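Long-range contacts in dTDP-4-amino-4,6-dideoxyglucose formyltransferase (Mycobacterium tuberculosis CAS/NITR204, PDB 5VYQ), which probably transfers a formyl group from a folate cofactor to the amino sugar of dTDP-4-amino-4,6-dideoxyglucose: residues A[105-110]-A[187-192]; A[117-122]-A[219-224]; A[122-127]-A[144-149]. All blocks are in the same frame, centred on the assembly; numbering follows the deposited sequence.

Contact 1 of 3, residues A[105-110]-A[187-192]; sequences FNPYNR and PATEGN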
ATOM      1  N   PHE A 105      10.673 -16.971  17.225  1.00 10.23           N
ATOM      2  CA  PHE A 105      11.994 -17.344  17.768  1.00 10.85           C
ATOM      3  C   PHE A 105      11.922 -17.218  19.303  1.00 10.32           C
ATOM      4  O   PHE A 105      12.087 -16.132  19.892  1.00 10.01           O
ATOM      5  CB  PHE A 105      13.103 -16.460  17.150  1.00 11.33           C
ATOM      6  CG  PHE A 105      14.496 -16.950  17.430  1.00 11.02           C
ATOM      7  CD1 PHE A 105      15.129 -16.653  18.621  1.00 13.27           C
ATOM      8  CD2 PHE A 105      15.148 -17.731  16.500  1.00 12.27           C
ATOM      9  CE1 PHE A 105      16.441 -17.113  18.840  1.00 13.83           C
ATOM     10  CE2 PHE A 105      16.436 -18.201  16.709  1.00 14.59           C
ATOM     11  CZ  PHE A 105      17.087 -17.877  17.889  1.00 14.18           C
ATOM     12  N   ASN A 106      11.649 -18.325  20.013  1.00 10.57           N
ATOM     13  CA  ASN A 106      11.489 -18.248  21.482  1.00 10.07           C
ATOM     14  C   ASN A 106      12.793 -17.798  22.143  1.00  9.64           C
ATOM     15  O   ASN A 106      13.860 -18.181  21.668  1.00 11.27           O
ATOM     16  CB  ASN A 106      11.083 -19.573  22.120  1.00 10.38           C
ATOM     17  CG  ASN A 106       9.709 -20.021  21.714  1.00 11.79           C
ATOM     18  OD1 ASN A 106       8.963 -19.246  21.142  1.00 12.92           O
ATOM     19  ND2 ASN A 106       9.357 -21.281  22.018  1.00 10.86           N
ATOM     20  N   PRO A 107      12.686 -16.983  23.178  1.00 11.21           N
ATOM     21  CA  PRO A 107      11.472 -16.620  23.884  1.00 10.94           C
ATOM     22  C   PRO A 107      10.880 -15.254  23.508  1.00 11.29           C
ATOM     23  O   PRO A 107      10.130 -14.692  24.304  1.00 12.79           O
ATOM     24  CB  PRO A 107      11.948 -16.545  25.342  1.00 10.94           C
ATOM     25  CG  PRO A 107      13.321 -15.953  25.180  1.00 12.23           C
ATOM     26  CD  PRO A 107      13.888 -16.567  23.922  1.00 11.36           C
ATOM     27  N   TYR A 108      11.237 -14.739  22.344  1.00 12.58           N
ATOM     28  CA  TYR A 108      10.902 -13.378  21.927  1.00 11.75           C
ATOM     29  C   TYR A 108       9.553 -13.407  21.212  1.00 11.45           C
ATOM     30  O   TYR A 108       9.354 -14.222  20.298  1.00 11.88           O
ATOM     31  CB  TYR A 108      11.985 -12.780  21.043  1.00 11.64           C
ATOM     32  CG  TYR A 108      13.385 -12.997  21.604  1.00 13.53           C
ATOM     33  CD1 TYR A 108      13.703 -12.584  22.878  1.00 14.52           C
ATOM     34  CD2 TYR A 108      14.341 -13.669  20.867  1.00 15.18           C
ATOM     35  CE1 TYR A 108      14.973 -12.805  23.405  1.00 16.69           C
ATOM     36  CE2 TYR A 108      15.605 -13.910  21.383  1.00 17.77           C
ATOM     37  CZ  TYR A 108      15.895 -13.471  22.652  1.00 18.06           C
ATOM     38  OH  TYR A 108      17.143 -13.733  23.145  1.00 22.67           O
ATOM     39  N   ASN A 109       8.624 -12.530  21.601  1.00 10.76           N
ATOM     40  CA  ASN A 109       7.312 -12.456  20.890  1.00 11.08           C
ATOM     41  C   ASN A 109       6.667 -13.816  20.734  1.00  9.75           C
ATOM     42  O   ASN A 109       6.159 -14.213  19.677  1.00 10.42           O
ATOM     43  CB  ASN A 109       7.447 -11.697  19.558  1.00 11.77           C
ATOM     44  CG  ASN A 109       7.812 -10.216  19.819  1.00 12.29           C
ATOM     45  OD1 ASN A 109       7.340  -9.639  20.788  1.00 12.92           O
ATOM     46  ND2 ASN A 109       8.613  -9.607  18.960  1.00 12.64           N
ATOM     47  N   ARG A 110       6.656 -14.514  21.866  1.00 11.19           N
ATOM     48  CA  ARG A 110       5.811 -15.719  21.988  1.00 12.15           C
ATOM     49  C   ARG A 110       4.354 -15.374  21.734  1.00 13.47           C
ATOM     50  O   ARG A 110       3.944 -14.214  21.902  1.00 13.27           O
ATOM     51  CB  ARG A 110       5.989 -16.309  23.379  1.00 13.21           C
ATOM     52  CG  ARG A 110       7.426 -16.735  23.659  1.00 11.61           C
ATOM     53  CD  ARG A 110       7.829 -16.823  25.120  1.00 12.81           C
ATOM     54  NE  ARG A 110       6.774 -17.495  25.869  1.00 12.38           N
ATOM     55  CZ  ARG A 110       6.330 -17.127  27.063  1.00 13.41           C
ATOM     56  NH1 ARG A 110       5.278 -17.741  27.555  1.00 13.14           N
ATOM     57  NH2 ARG A 110       6.878 -16.121  27.741  1.00 14.96           N
ATOM     58  N   PRO A 187      14.956 -21.738  27.235  1.00 18.23           N
ATOM     59  CA  PRO A 187      15.659 -20.482  27.102  1.00 17.63           C
ATOM     60  C   PRO A 187      16.006 -19.932  28.456  1.00 19.06           C
ATOM     61  O   PRO A 187      15.279 -20.120  29.403  1.00 17.24           O
ATOM     62  CB  PRO A 187      14.657 -19.560  26.390  1.00 19.68           C
ATOM     63  CG  PRO A 187      13.348 -20.265  26.357  1.00 19.40           C
ATOM     64  CD  PRO A 187      13.633 -21.715  26.581  1.00 19.26           C
ATOM     65  N   ALA A 188      17.115 -19.215  28.532  1.00 22.47           N
ATOM     66  CA  ALA A 188      17.554 -18.621  29.797  1.00 24.29           C
ATOM     67  C   ALA A 188      16.678 -17.517  30.339  1.00 24.10           C
ATOM     68  O   ALA A 188      16.706 -17.257  31.547  1.00 24.31           O
ATOM     69  CB  ALA A 188      18.958 -18.063  29.631  1.00 27.99           C
ATOM     70  N   THR A 189      15.908 -16.859  29.477  1.00 19.41           N
ATOM     71  CA  THR A 189      14.982 -15.828  29.944  1.00 19.03           C
ATOM     72  C   THR A 189      13.553 -16.126  29.574  1.00 15.80           C
ATOM     73  O   THR A 189      13.315 -16.922  28.678  1.00 16.16           O
ATOM     74  CB  THR A 189      15.359 -14.431  29.416  1.00 21.77           C
ATOM     75  OG1 THR A 189      15.239 -14.390  27.989  1.00 20.67           O
ATOM     76  CG2 THR A 189      16.808 -14.132  29.789  1.00 25.56           C
ATOM     77  N   GLU A 190      12.608 -15.465  30.223  1.00 14.38           N
ATOM     78  CA  GLU A 190      11.200 -15.687  29.934  1.00 15.92           C
ATOM     79  C   GLU A 190      10.723 -15.039  28.642  1.00 15.48           C
ATOM     80  O   GLU A 190       9.718 -15.486  28.063  1.00 15.19           O
ATOM     81  CB  GLU A 190      10.342 -15.245  31.125  1.00 18.91           C
ATOM     82  CG  GLU A 190      10.638 -16.074  32.382  1.00 19.51           C
ATOM     83  CD  GLU A 190      10.425 -17.560  32.126  1.00 21.13           C
ATOM     84  OE1 GLU A 190       9.301 -17.947  31.786  1.00 17.94           O
ATOM     85  OE2 GLU A 190      11.410 -18.309  32.132  1.00 21.95           O
ATOM     86  N   GLY A 191      11.410 -13.989  28.203  1.00 14.33           N
ATOM     87  CA  GLY A 191      10.985 -13.265  27.000  1.00 14.79           C
ATOM     88  C   GLY A 191       9.691 -12.516  27.208  1.00 14.23           C
ATOM     89  O   GLY A 191       9.433 -11.989  28.304  1.00 16.82           O
ATOM     90  N   ASN A 192       8.816 -12.512  26.192  1.00 12.32           N
ATOM     91  CA  ASN A 192       7.550 -11.831  26.285  1.00 12.02           C
ATOM     92  C   ASN A 192       6.503 -12.540  25.465  1.00 12.72           C
ATOM     93  O   ASN A 192       6.859 -13.291  24.565  1.00 12.49           O
ATOM     94  CB  ASN A 192       7.688 -10.386  25.810  1.00 12.99           C
ATOM     95  CG  ASN A 192       7.946 -10.306  24.326  1.00 13.02           C
ATOM     96  OD1 ASN A 192       9.015 -10.715  23.821  1.00 12.88           O
ATOM     97  ND2 ASN A 192       6.944  -9.799  23.602  1.00 12.36           N
TER
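Asn192 folds its side-chain amide over Asn109 and grips that residue twice. Its OD1 accepts from Asn109 N at 2.9 Å, with the donor well above the carbonyl plane, while its ND2 gives a nearly straight bond (175°) to Asn109 OD1 at 2.8 Å, a partner lying in the Asn192 amide plane. The two amide planes stand almost square to each other, 84° apart, and the Asn192 amide serves both the backbone and the side chain of Asn109. A first torsion of 69°, which sets CG between the backbone N and the carbonyl carbon, brings the Asn192 amide back over the opposite loop. On either side of this residue the backbones join: Asn192 N donates to Pro107 O at 3.2 Å, and Arg110 N donates to Asn192 O at 3.0 Å. Pro107 O also receives a CA-H...O contact from Gly191 CA, at 3.2 Å, an approach eased because Gly191 has no side chain. The proline follows a cis peptide bond within a type VI turn, closed by Tyr108 N and Phe105 O.

Away from this knot the packing thins. Pro187 CB slides past Pro107 CD at 4.0 Å, and Thr189 OG1 only brushes Pro107 CG, on a loop largely open to solvent. Arg110 NH2 makes a weak, bent bond to Glu190 O at 2.9 Å; the guanidinium has a firmer partner in Leu136 O, and the Glu190 carboxylate turns to His138.

The loop 105-110 continues from His102, which binds a lithium ion together with Asp137. It then enters strand 110-111, which pairs in parallel with strand 193-194, while Asn106 and Pro187 rest on Ile141 of strand 141-147.

Contact 2 of 3, residues A[117-122]-A[219-224]; sequences FSIIDG and RLRALT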
ATOM      1  N   PHE A 117       4.943  -8.484  15.545  1.00  9.44           N
ATOM      2  CA  PHE A 117       5.472  -7.808  16.700  1.00  9.57           C
ATOM      3  C   PHE A 117       6.978  -7.594  16.532  1.00 11.22           C
ATOM      4  O   PHE A 117       7.527  -6.526  16.925  1.00 10.97           O
ATOM      5  CB  PHE A 117       5.084  -8.584  17.975  1.00 10.09           C
ATOM      6  CG  PHE A 117       3.629  -8.548  18.261  1.00 10.63           C
ATOM      7  CD1 PHE A 117       3.092  -7.474  18.960  1.00 12.54           C
ATOM      8  CD2 PHE A 117       2.776  -9.548  17.798  1.00 11.34           C
ATOM      9  CE1 PHE A 117       1.758  -7.406  19.264  1.00 12.77           C
ATOM     10  CE2 PHE A 117       1.428  -9.464  18.090  1.00 13.02           C
ATOM     11  CZ  PHE A 117       0.918  -8.395  18.795  1.00 12.09           C
ATOM     12  N   SER A 118       7.675  -8.540  15.905  1.00  9.69           N
ATOM     13  CA  SER A 118       9.112  -8.347  15.710  1.00  9.50           C
ATOM     14  C   SER A 118       9.486  -7.289  14.676  1.00 10.69           C
ATOM     15  O   SER A 118      10.522  -6.616  14.793  1.00 11.06           O
ATOM     16  CB  SER A 118       9.784  -9.662  15.330  1.00 10.32           C
ATOM     17  OG  SER A 118       9.907 -10.480  16.474  1.00 10.06           O
ATOM     18  N   ILE A 119       8.653  -7.127  13.663  1.00 10.04           N
ATOM     19  CA  ILE A 119       8.891  -6.030  12.727  1.00 11.77           C
ATOM     20  C   ILE A 119       8.898  -4.705  13.476  1.00 12.65           C
ATOM     21  O   ILE A 119       9.660  -3.803  13.142  1.00 15.26           O
ATOM     22  CB  ILE A 119       7.833  -6.033  11.600  1.00 10.34           C
ATOM     23  CG1 ILE A 119       8.180  -7.191  10.660  1.00  9.90           C
ATOM     24  CG2 ILE A 119       7.804  -4.735  10.796  1.00 10.07           C
ATOM     25  CD1 ILE A 119       7.108  -7.622   9.711  1.00 11.11           C
ATOM     26  N   ILE A 120       7.999  -4.568  14.416  1.00 11.97           N
ATOM     27  CA  ILE A 120       7.885  -3.326  15.186  1.00 13.06           C
ATOM     28  C   ILE A 120       8.961  -3.205  16.241  1.00 14.48           C
ATOM     29  O   ILE A 120       9.523  -2.121  16.404  1.00 14.22           O
ATOM     30  CB  ILE A 120       6.507  -3.204  15.833  1.00 13.41           C
ATOM     31  CG1 ILE A 120       5.462  -2.950  14.739  1.00 12.98           C
ATOM     32  CG2 ILE A 120       6.476  -2.171  16.978  1.00 13.22           C
ATOM     33  CD1 ILE A 120       4.070  -3.258  15.204  1.00 15.13           C
ATOM     34  N   ASP A 121       9.238  -4.274  16.984  1.00 11.60           N
ATOM     35  CA  ASP A 121      10.150  -4.133  18.107  1.00 12.54           C
ATOM     36  C   ASP A 121      11.602  -4.495  17.862  1.00 12.37           C
ATOM     37  O   ASP A 121      12.421  -4.267  18.740  1.00 13.50           O
ATOM     38  CB  ASP A 121       9.602  -4.783  19.376  1.00 12.03           C
ATOM     39  CG  ASP A 121       9.659  -6.302  19.390  1.00 11.07           C
ATOM     40  OD1 ASP A 121      10.229  -6.879  18.457  1.00 12.11           O
ATOM     41  OD2 ASP A 121       9.075  -6.865  20.372  1.00 12.09           O
ATOM     42  N   GLY A 122      11.946  -5.088  16.733  1.00 12.34           N
ATOM     43  CA  GLY A 122      13.341  -5.423  16.387  1.00 12.50           C
ATOM     44  C   GLY A 122      13.860  -6.697  17.013  1.00 13.08           C
ATOM     45  O   GLY A 122      15.039  -7.056  16.841  1.00 15.06           O
ATOM     46  N   ARG A 219       5.128   0.088  11.633  1.00  9.63           N
ATOM     47  CA  ARG A 219       3.751  -0.295  11.957  1.00  9.68           C
ATOM     48  C   ARG A 219       2.944  -0.775  10.774  1.00  9.52           C
ATOM     49  O   ARG A 219       2.241  -1.796  10.866  1.00  9.39           O
ATOM     50  CB  ARG A 219       3.059   0.885  12.643  1.00 11.13           C
ATOM     51  CG  ARG A 219       1.622   0.705  13.109  1.00 13.31           C
ATOM     52  CD  ARG A 219       1.496  -0.269  14.275  1.00 14.70           C
ATOM     53  NE  ARG A 219       0.242   0.004  14.963  1.00 16.58           N
ATOM     54  CZ  ARG A 219       0.008   1.046  15.751  1.00 21.74           C
ATOM     55  NH1 ARG A 219      -1.225   1.225  16.224  1.00 21.85           N
ATOM     56  NH2 ARG A 219       0.990   1.877  16.100  1.00 23.02           N
ATOM     57  N   LEU A 220       2.950  -0.013   9.688  1.00  8.78           N
ATOM     58  CA  LEU A 220       2.163  -0.358   8.533  1.00  9.35           C
ATOM     59  C   LEU A 220       2.619  -1.655   7.883  1.00  9.27           C
ATOM     60  O   LEU A 220       1.808  -2.477   7.494  1.00  9.60           O
ATOM     61  CB  LEU A 220       2.204   0.712   7.469  1.00 10.20           C
ATOM     62  CG  LEU A 220       1.575   2.035   7.817  1.00 12.42           C
ATOM     63  CD1 LEU A 220       1.665   2.893   6.563  1.00 15.10           C
ATOM     64  CD2 LEU A 220       0.136   1.822   8.248  1.00 15.13           C
ATOM     65  N   ARG A 221       3.933  -1.847   7.761  1.00  9.57           N
ATOM     66  CA  ARG A 221       4.384  -3.064   7.085  1.00  8.60           C
ATOM     67  C   ARG A 221       4.156  -4.288   8.007  1.00  8.81           C
ATOM     68  O   ARG A 221       3.943  -5.409   7.543  1.00  8.61           O
ATOM     69  CB  ARG A 221       5.864  -2.901   6.665  1.00  9.60           C
ATOM     70  CG  ARG A 221       6.927  -2.984   7.732  1.00  9.27           C
ATOM     71  CD  ARG A 221       8.231  -2.386   7.224  1.00  9.60           C
ATOM     72  NE  ARG A 221       9.339  -2.400   8.182  1.00  9.58           N
ATOM     73  CZ  ARG A 221      10.338  -3.273   8.205  1.00 10.95           C
ATOM     74  NH1 ARG A 221      10.395  -4.300   7.385  1.00 11.99           N
ATOM     75  NH2 ARG A 221      11.317  -3.061   9.057  1.00 10.60           N
ATOM     76  N   ALA A 222       4.287  -4.086   9.320  1.00  8.81           N
ATOM     77  CA  ALA A 222       3.956  -5.149  10.256  1.00  9.45           C
ATOM     78  C   ALA A 222       2.514  -5.648  10.101  1.00  9.79           C
ATOM     79  O   ALA A 222       2.237  -6.842  10.337  1.00  9.54           O
ATOM     80  CB  ALA A 222       4.234  -4.722  11.684  1.00 10.53           C
ATOM     81  N   LEU A 223       1.601  -4.733   9.732  1.00  9.10           N
ATOM     82  CA  LEU A 223       0.203  -5.034   9.576  1.00 10.56           C
ATOM     83  C   LEU A 223      -0.206  -5.339   8.164  1.00 11.40           C
ATOM     84  O   LEU A 223      -1.374  -5.537   7.875  1.00 10.06           O
ATOM     85  CB  LEU A 223      -0.648  -3.873  10.130  1.00 10.68           C
ATOM     86  CG  LEU A 223      -0.443  -3.625  11.624  1.00 11.86           C
ATOM     87  CD1 LEU A 223      -1.023  -2.304  12.136  1.00 12.84           C
ATOM     88  CD2 LEU A 223      -1.050  -4.791  12.397  1.00 14.45           C
ATOM     89  N   THR A 224       0.786  -5.438   7.285  1.00 10.52           N
ATOM     90  CA  THR A 224       0.579  -5.765   5.926  1.00  9.47           C
ATOM     91  C   THR A 224       0.861  -7.232   5.695  1.00  9.93           C
ATOM     92  O   THR A 224       1.965  -7.731   5.896  1.00 10.36           O
ATOM     93  CB  THR A 224       1.404  -4.868   4.998  1.00 10.17           C
ATOM     94  OG1 THR A 224       0.938  -3.504   5.106  1.00 10.61           O
ATOM     95  CG2 THR A 224       1.157  -5.296   3.558  1.00 10.34           C
TER
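Ala222 CB fits between Ile119 and Ile120, a helix-against-helix packing that joins helix 114-121 of the formyltransferase domain to helix 213-222 of the C-terminal dimerization region. The methyl group touches Ile119 CG2 and Ile120 CG1 equally, each at 3.7 Å, and no hydrogen bond crosses between the two segments. Ile119 CG2 also meets Arg221 CG at 3.6 Å and then sits over one face of the guanidinium, 3.8 Å above its plane and offset toward the rim. The extended Arg221 chain, from CG to NE, carries the flat group beneath that methyl. Ile120 CD1 completes the first shell with a lighter touch on Arg219 CD at 4.1 Å.

A second shell fixes these groups. Asn218 OD1 accepts from Arg221 NE, and the carbonyls of Glu150 and Asp153 accept from NH1, which probably steadies the guanidinium under Ile119. Arg219 NE is held by Leu202 O of helix 196-203, against which Ile120 also packs. Farther out, Leu220 turns from the contact and meets Leu220 of the second subunit. Where helix 213-222 ends, Thr224 OG1 donates to Leu220 O at 2.7 Å, with the hydroxyl lying above the carbonyl plane.

Contact 3 of 3, residues A[122-127]-A[144-149]; sequences GQKVGV and QRECAI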
ATOM      1  N   GLY A 122      11.946  -5.088  16.733  1.00 12.34           N
ATOM      2  CA  GLY A 122      13.341  -5.423  16.387  1.00 12.50           C
ATOM      3  C   GLY A 122      13.860  -6.697  17.013  1.00 13.08           C
ATOM      4  O   GLY A 122      15.039  -7.056  16.841  1.00 15.06           O
ATOM      5  N   GLN A 123      13.004  -7.414  17.739  1.00 11.30           N
ATOM      6  CA  GLN A 123      13.404  -8.680  18.318  1.00 11.68           C
ATOM      7  C   GLN A 123      13.533  -9.720  17.225  1.00 11.80           C
ATOM      8  O   GLN A 123      12.926  -9.564  16.190  1.00 12.50           O
ATOM      9  CB  GLN A 123      12.419  -9.149  19.392  1.00 11.29           C
ATOM     10  CG  GLN A 123      12.439  -8.248  20.632  1.00 12.67           C
ATOM     11  CD  GLN A 123      11.780  -8.930  21.818  1.00 14.75           C
ATOM     12  OE1 GLN A 123      12.464  -9.524  22.660  1.00 15.30           O
ATOM     13  NE2 GLN A 123      10.458  -8.890  21.861  1.00 12.72           N
ATOM     14  N   LYS A 124      14.287 -10.776  17.455  1.00 11.99           N
ATOM     15  CA  LYS A 124      14.414 -11.864  16.475  1.00 12.25           C
ATOM     16  C   LYS A 124      13.073 -12.495  16.172  1.00 11.92           C
ATOM     17  O   LYS A 124      12.205 -12.569  17.029  1.00 12.63           O
ATOM     18  CB  LYS A 124      15.295 -12.973  16.974  1.00 14.56           C
ATOM     19  CG  LYS A 124      16.758 -12.553  17.001  1.00 16.52           C
ATOM     20  CD  LYS A 124      17.657 -13.658  17.543  1.00 20.92           C
ATOM     21  CE  LYS A 124      19.085 -13.102  17.705  1.00 24.25           C
ATOM     22  NZ  LYS A 124      20.002 -14.264  17.805  1.00 31.33           N
ATOM     23  N   VAL A 125      12.959 -13.000  14.962  1.00 11.02           N
ATOM     24  CA  VAL A 125      11.885 -13.912  14.628  1.00 11.03           C
ATOM     25  C   VAL A 125      12.506 -15.106  13.902  1.00 11.61           C
ATOM     26  O   VAL A 125      13.668 -15.116  13.473  1.00 10.66           O
ATOM     27  CB  VAL A 125      10.771 -13.212  13.798  1.00 11.87           C
ATOM     28  CG1 VAL A 125      11.214 -13.029  12.354  1.00 11.76           C
ATOM     29  CG2 VAL A 125       9.439 -13.979  13.915  1.00 12.44           C
ATOM     30  N   GLY A 126      11.716 -16.149  13.719  1.00 10.48           N
ATOM     31  CA  GLY A 126      12.232 -17.409  13.153  1.00  9.99           C
ATOM     32  C   GLY A 126      11.250 -18.505  13.531  1.00 10.89           C
ATOM     33  O   GLY A 126      10.065 -18.217  13.715  1.00  9.80           O
ATOM     34  N   VAL A 127      11.744 -19.728  13.653  1.00 10.19           N
ATOM     35  CA  VAL A 127      10.906 -20.879  13.954  1.00  9.83           C
ATOM     36  C   VAL A 127      11.544 -21.620  15.115  1.00 10.65           C
ATOM     37  O   VAL A 127      12.771 -21.745  15.149  1.00 11.22           O
ATOM     38  CB  VAL A 127      10.815 -21.794  12.731  1.00 10.17           C
ATOM     39  CG1 VAL A 127      10.033 -23.051  13.063  1.00 10.80           C
ATOM     40  CG2 VAL A 127      10.191 -21.132  11.529  1.00 11.00           C
ATOM     41  N   GLN A 144      15.948 -24.410  16.671  1.00 10.82           N
ATOM     42  CA  GLN A 144      15.353 -23.194  16.188  1.00 11.88           C
ATOM     43  C   GLN A 144      16.267 -22.546  15.177  1.00 12.56           C
ATOM     44  O   GLN A 144      17.454 -22.888  15.010  1.00 11.97           O
ATOM     45  CB  GLN A 144      14.959 -22.270  17.355  1.00 14.71           C
ATOM     46  CG  GLN A 144      16.057 -21.668  18.104  1.00 15.44           C
ATOM     47  CD  GLN A 144      15.708 -20.748  19.275  1.00 16.32           C
ATOM     48  OE1 GLN A 144      16.628 -20.503  20.029  1.00 13.91           O
ATOM     49  NE2 GLN A 144      14.472 -20.239  19.458  1.00 13.55           N
ATOM     50  N   ARG A 145      15.670 -21.606  14.474  1.00 11.53           N
ATOM     51  CA  ARG A 145      16.350 -20.937  13.387  1.00 11.39           C
ATOM     52  C   ARG A 145      15.785 -19.542  13.193  1.00 12.31           C
ATOM     53  O   ARG A 145      14.570 -19.348  13.123  1.00 10.37           O
ATOM     54  CB  ARG A 145      16.277 -21.706  12.078  1.00 11.49           C
ATOM     55  CG  ARG A 145      17.087 -21.116  10.926  1.00 12.15           C
ATOM     56  CD  ARG A 145      17.303 -22.150   9.815  1.00 12.83           C
ATOM     57  NE  ARG A 145      18.012 -23.285  10.404  1.00 11.48           N
ATOM     58  CZ  ARG A 145      17.980 -24.535   9.945  1.00 11.61           C
ATOM     59  NH1 ARG A 145      17.278 -24.841   8.862  1.00 11.22           N
ATOM     60  NH2 ARG A 145      18.640 -25.476  10.581  1.00 11.57           N
ATOM     61  N   GLU A 146      16.702 -18.594  13.078  1.00 11.69           N
ATOM     62  CA  GLU A 146      16.340 -17.200  12.813  1.00 12.87           C
ATOM     63  C   GLU A 146      15.974 -16.945  11.352  1.00 12.55           C
ATOM     64  O   GLU A 146      16.505 -17.554  10.420  1.00 13.01           O
ATOM     65  CB  GLU A 146      17.475 -16.275  13.321  1.00 15.96           C
ATOM     66  CG  GLU A 146      17.119 -14.781  13.250  1.00 18.39           C
ATOM     67  CD  GLU A 146      18.173 -13.815  13.762  1.00 23.65           C
ATOM     68  OE1 GLU A 146      19.220 -14.284  14.290  1.00 19.62           O
ATOM     69  OE2 GLU A 146      17.899 -12.599  13.579  1.00 19.83           O
ATOM     70  N   CYS A 147      15.047 -16.006  11.150  1.00 11.61           N
ATOM     71  CA  CYS A 147      14.699 -15.464   9.829  1.00 13.33           C
ATOM     72  C   CYS A 147      15.040 -13.985   9.871  1.00 14.35           C
ATOM     73  O   CYS A 147      14.533 -13.245  10.703  1.00 14.56           O
ATOM     74  CB  CYS A 147      13.201 -15.585   9.639  1.00 13.88           C
ATOM     75  SG  CYS A 147      12.572 -15.045   8.047  1.00 14.59           S
ATOM     76  N   ALA A 148      15.852 -13.533   8.928  1.00 16.76           N
ATOM     77  CA  ALA A 148      16.181 -12.107   8.935  1.00 20.72           C
ATOM     78  C   ALA A 148      14.958 -11.305   8.425  1.00 18.84           C
ATOM     79  O   ALA A 148      14.103 -11.815   7.680  1.00 18.32           O
ATOM     80  CB  ALA A 148      17.423 -11.876   8.083  1.00 22.36           C
ATOM     81  N   ILE A 149      14.847 -10.070   8.902  1.00 17.57           N
ATOM     82  CA  ILE A 149      13.763  -9.161   8.485  1.00 14.72           C
ATOM     83  C   ILE A 149      14.459  -8.009   7.774  1.00 15.79           C
ATOM     84  O   ILE A 149      15.231  -7.292   8.397  1.00 16.60           O
ATOM     85  CB  ILE A 149      13.009  -8.611   9.702  1.00 17.49           C
ATOM     86  CG1 ILE A 149      12.366  -9.766  10.481  1.00 17.78           C
ATOM     87  CG2 ILE A 149      11.990  -7.557   9.277  1.00 17.78           C
ATOM     88  CD1 ILE A 149      11.641  -9.283  11.728  1.00 19.13           C
TER
HETATM   89  O   HOH W   1      19.954 -16.345  15.574  1.00 27.86           O
HETATM   90  O   HOH W   2      15.191 -11.993  13.189  1.00 13.52           O
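Val127 and Arg145 form the regular part of an antiparallel hairpin, each satisfying the other's backbone N-H and carbonyl. Val127 N donates to Arg145 O at 2.9 Å, in the carbonyl plane, and Arg145 N returns a bond to Val127 O at 3.0 Å. The next position is the non-hydrogen-bonded pair of Gly126 and Glu146, where Gly126 CA comes within 3.0 Å of Arg145 O in a CA-H...O contact. The absence of a side chain on Gly126 lets the strands lie this close.

Beyond it the ladder frays by half. Cys147 N still donates to Val125 O, at 2.8 Å and almost straight (176°), but the reciprocal bond is replaced by a water. That molecule accepts from Val125 N at 3.0 Å, and it can donate to Cys147 O, 2.9 Å away, and to Glu146 OE2. Counting atoms beyond the two segments, it has more acceptors in reach than protons, so not all can be served at once.

On the solvent side the extended Lys124 chain crosses Glu146 at about a right angle, its CG and CD lying against the carboxylate. The salt bridge from Lys124 NZ to Glu146 OE1 is long, 3.6 Å, and a second water bridges the pair, accepting from Lys124 NZ and donating to Glu146 OE1. Arg145 points its guanidinium away from the hairpin to a salt bridge with Glu172, while Gln144 NE2 donates to Thr128 OG1.

On the apolar face Val125 CG1, set between the backbone N and the carbonyl carbon (chi1 77°), meets Ile149 CD1 at 3.8 Å. Helix 155-179 covers this side through Leu162 and Ile165, which pack on Cys147 and Val127, and helix 114-121 closes over Val125 and Ile149, with Ile119 reaching the latter.

How the contacts relate
The three contacts illustrate how a few bridging side chains can tie distant segments together. Contacts 1 and 3, centred about 12 Å apart, meet where Gln123 NE2 donates to Asn192 OD1, probably steadying the amide that grips Asn109. Contacts 1 and 2, about 18 Å between centres, are linked by Asn109 ND2, which reaches Ser118 OG at 2.9 Å and Asp121 OD2 at 3.1 Å. Contacts 2 and 3, 13 Å between centres, share Gly122, and Ser118 OG bonds Lys124 O at 3.2 Å. All three lie near the bound nucleotide sugar without these side chains touching it: those of Arg110, Ala222 and Val125 are about 7, 9 and 9 Å from the ligand.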